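Local coordinates for protein putative histidinol-phosphate aminotransferase (Burkholderia pseudomallei, PDB 3P1T) that probably transfers the amino group of L-histidinol phosphate to 2-oxoglutarate as a pyridoxal 5'-phosphate-dependent aminotransferase of fold type I, at residues 144-149 / 277-282. Numbering follows the deposited sequence.
Sequences PSNPTG and ANFVLV
The Pro-Ser-Asn-Pro-Thr-Gly loop, the Asn-Pro-Thr-Gly-type loop familiar from class I and II aminotransferases, leaves strand 137-142 of the large-domain sheet and meets Phe279 and Leu281 of strand 279-283 in the small domain. Both prolines, Pro144 and Pro147, follow cis peptide bonds, and Gly149 N bonds back to Ser145 O at 2.8 Å, closing a turn that contains Pro147. With CG between the backbone N and the carbonyl carbon (chi1 57°), the Phe279 ring is carried off the strand toward this turn, CE1 and CZ nearest. CZ lies 3.6 Å from Ser145 O, which sits at the ring edge in its plane; Gly149 N, the other end of that turn bond, is also near the ring plane, 3.8 Å from CE1. Pro147 O approaches CE1 obliquely, at 3.3 Å. The same carbonyl oxygen lies 3.5 Å from Leu281 CB, while the leucine's CD1 packs against Pro147 CB at 4.2 Å. At the other end, Ala277 turns its methyl toward the loop. Asn146 ND2 hydrogen-bonds a bound tartrate, probably from the crystallisation liquor, which, with the family's known architecture, is consistent with a place in the substrate pocket between the domains. Arg314 of adjacent strand 312-316 bridges the two segments, by a cation-pi interaction with Phe279 and a hydrogen bond to Asn146 OD1. Between the segments themselves, carbonyl oxygens meet C-H edges and aliphatic carbons, a weakly polar fit whose polar ties run through Arg314 and the backbone pairing of Gly149 with Glu276.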
ATOM      1  N   PRO A 144      -9.325  -6.529 -22.117  1.00 39.75           N
ATOM      2  CA  PRO A 144     -10.785  -6.676 -22.347  1.00 39.32           C
ATOM      3  C   PRO A 144     -11.576  -5.936 -21.282  1.00 44.18           C
ATOM      4  O   PRO A 144     -11.039  -5.681 -20.194  1.00 43.25           O
ATOM      5  CB  PRO A 144     -11.006  -8.197 -22.261  1.00 40.99           C
ATOM      6  CG  PRO A 144      -9.646  -8.812 -22.444  1.00 45.84           C
ATOM      7  CD  PRO A 144      -8.711  -7.831 -21.803  1.00 41.15           C
ATOM      8  N   SER A 145     -12.827  -5.562 -21.590  1.00 43.05           N
ATOM      9  CA  SER A 145     -13.674  -4.815 -20.649  1.00 43.08           C
ATOM     10  C   SER A 145     -14.333  -5.691 -19.568  1.00 47.46           C
ATOM     11  O   SER A 145     -14.719  -6.832 -19.813  1.00 47.31           O
ATOM     12  CB  SER A 145     -14.777  -4.079 -21.398  1.00 46.60           C
ATOM     13  OG  SER A 145     -15.649  -3.424 -20.489  1.00 51.20           O
ATOM     14  N   ASN A 146     -14.491  -5.111 -18.383  1.00 44.54           N
ATOM     15  CA  ASN A 146     -15.199  -5.692 -17.245  1.00 44.44           C
ATOM     16  C   ASN A 146     -16.485  -4.882 -17.087  1.00 47.51           C
ATOM     17  O   ASN A 146     -16.369  -3.657 -17.001  1.00 47.59           O
ATOM     18  CB  ASN A 146     -14.317  -5.697 -15.978  1.00 44.69           C
ATOM     19  CG  ASN A 146     -14.970  -6.221 -14.718  1.00 54.12           C
ATOM     20  OD1 ASN A 146     -16.039  -6.818 -14.728  1.00 51.49           O
ATOM     21  ND2 ASN A 146     -14.323  -6.012 -13.592  1.00 44.90           N
ATOM     22  N   PRO A 147     -17.714  -5.463 -17.207  1.00 42.45           N
ATOM     23  CA  PRO A 147     -18.067  -6.892 -17.223  1.00 41.35           C
ATOM     24  C   PRO A 147     -18.500  -7.478 -18.580  1.00 43.32           C
ATOM     25  O   PRO A 147     -19.024  -8.604 -18.595  1.00 42.08           O
ATOM     26  CB  PRO A 147     -19.275  -6.901 -16.286  1.00 42.86           C
ATOM     27  CG  PRO A 147     -19.998  -5.622 -16.636  1.00 47.45           C
ATOM     28  CD  PRO A 147     -18.932  -4.634 -17.057  1.00 43.06           C
ATOM     29  N   THR A 148     -18.301  -6.746 -19.701  1.00 38.87           N
ATOM     30  CA  THR A 148     -18.788  -7.182 -21.018  1.00 38.00           C
ATOM     31  C   THR A 148     -17.918  -8.279 -21.623  1.00 40.75           C
ATOM     32  O   THR A 148     -18.414  -9.103 -22.395  1.00 42.96           O
ATOM     33  CB  THR A 148     -18.891  -5.992 -21.981  1.00 41.46           C
ATOM     34  OG1 THR A 148     -17.597  -5.476 -22.246  1.00 42.95           O
ATOM     35  CG2 THR A 148     -19.808  -4.881 -21.448  1.00 33.55           C
ATOM     36  N   GLY A 149     -16.644  -8.280 -21.272  1.00 35.56           N
ATOM     37  CA  GLY A 149     -15.675  -9.232 -21.789  1.00 35.80           C
ATOM     38  C   GLY A 149     -15.274  -8.929 -23.215  1.00 41.17           C
ATOM     39  O   GLY A 149     -14.634  -9.747 -23.864  1.00 42.10           O
ATOM     40  N   ALA A 277     -12.152 -12.439 -21.347  1.00 38.49           N
ATOM     41  CA  ALA A 277     -11.678 -12.465 -19.956  1.00 37.99           C
ATOM     42  C   ALA A 277     -12.034 -13.816 -19.293  1.00 42.76           C
ATOM     43  O   ALA A 277     -12.460 -14.714 -20.003  1.00 43.93           O
ATOM     44  CB  ALA A 277     -12.284 -11.309 -19.192  1.00 37.62           C
ATOM     45  N   ASN A 278     -11.866 -13.964 -17.959  1.00 37.46           N
ATOM     46  CA  ASN A 278     -12.121 -15.212 -17.225  1.00 37.38           C
ATOM     47  C   ASN A 278     -13.564 -15.296 -16.675  1.00 42.29           C
ATOM     48  O   ASN A 278     -13.801 -15.901 -15.627  1.00 43.02           O
ATOM     49  CB  ASN A 278     -11.117 -15.344 -16.059  1.00 36.83           C
ATOM     50  CG  ASN A 278     -11.083 -14.194 -15.086  1.00 55.77           C
ATOM     51  OD1 ASN A 278     -11.594 -13.091 -15.334  1.00 48.53           O
ATOM     52  ND2 ASN A 278     -10.420 -14.412 -13.976  1.00 50.83           N
ATOM     53  N   PHE A 279     -14.526 -14.737 -17.402  1.00 38.67           N
ATOM     54  CA  PHE A 279     -15.925 -14.704 -16.992  1.00 38.12           C
ATOM     55  C   PHE A 279     -16.817 -14.581 -18.203  1.00 42.94           C
ATOM     56  O   PHE A 279     -16.303 -14.319 -19.288  1.00 41.90           O
ATOM     57  CB  PHE A 279     -16.168 -13.516 -16.024  1.00 38.81           C
ATOM     58  CG  PHE A 279     -15.796 -12.162 -16.585  1.00 39.37           C
ATOM     59  CD1 PHE A 279     -16.616 -11.523 -17.508  1.00 42.94           C
ATOM     60  CD2 PHE A 279     -14.620 -11.537 -16.206  1.00 40.36           C
ATOM     61  CE1 PHE A 279     -16.246 -10.298 -18.064  1.00 43.30           C
ATOM     62  CE2 PHE A 279     -14.272 -10.291 -16.733  1.00 42.60           C
ATOM     63  CZ  PHE A 279     -15.086  -9.680 -17.656  1.00 41.16           C
ATOM     64  N   VAL A 280     -18.153 -14.703 -18.024  1.00 40.76           N
ATOM     65  CA  VAL A 280     -19.119 -14.520 -19.118  1.00 41.07           C
ATOM     66  C   VAL A 280     -20.278 -13.642 -18.626  1.00 45.39           C
ATOM     67  O   VAL A 280     -20.732 -13.803 -17.480  1.00 44.99           O
ATOM     68  CB  VAL A 280     -19.652 -15.836 -19.750  1.00 45.27           C
ATOM     69  CG1 VAL A 280     -18.578 -16.539 -20.580  1.00 44.98           C
ATOM     70  CG2 VAL A 280     -20.268 -16.774 -18.709  1.00 45.46           C
ATOM     71  N   LEU A 281     -20.735 -12.687 -19.483  1.00 40.48           N
ATOM     72  CA  LEU A 281     -21.890 -11.850 -19.166  1.00 38.66           C
ATOM     73  C   LEU A 281     -23.135 -12.543 -19.709  1.00 44.30           C
ATOM     74  O   LEU A 281     -23.163 -12.906 -20.886  1.00 44.64           O
ATOM     75  CB  LEU A 281     -21.743 -10.434 -19.710  1.00 37.91           C
ATOM     76  CG  LEU A 281     -22.790  -9.420 -19.227  1.00 41.58           C
ATOM     77  CD1 LEU A 281     -22.535  -8.990 -17.783  1.00 40.14           C
ATOM     78  CD2 LEU A 281     -22.794  -8.207 -20.106  1.00 43.02           C
ATOM     79  N   VAL A 282     -24.134 -12.788 -18.836  1.00 42.10           N
ATOM     80  CA  VAL A 282     -25.375 -13.487 -19.184  1.00 43.09           C
ATOM     81  C   VAL A 282     -26.580 -12.563 -18.937  1.00 48.35           C
ATOM     82  O   VAL A 282     -26.614 -11.869 -17.919  1.00 48.03           O
ATOM     83  CB  VAL A 282     -25.504 -14.816 -18.384  1.00 46.98           C
ATOM     84  CG1 VAL A 282     -26.750 -15.599 -18.796  1.00 48.19           C
ATOM     85  CG2 VAL A 282     -24.267 -15.680 -18.565  1.00 46.51           C
TER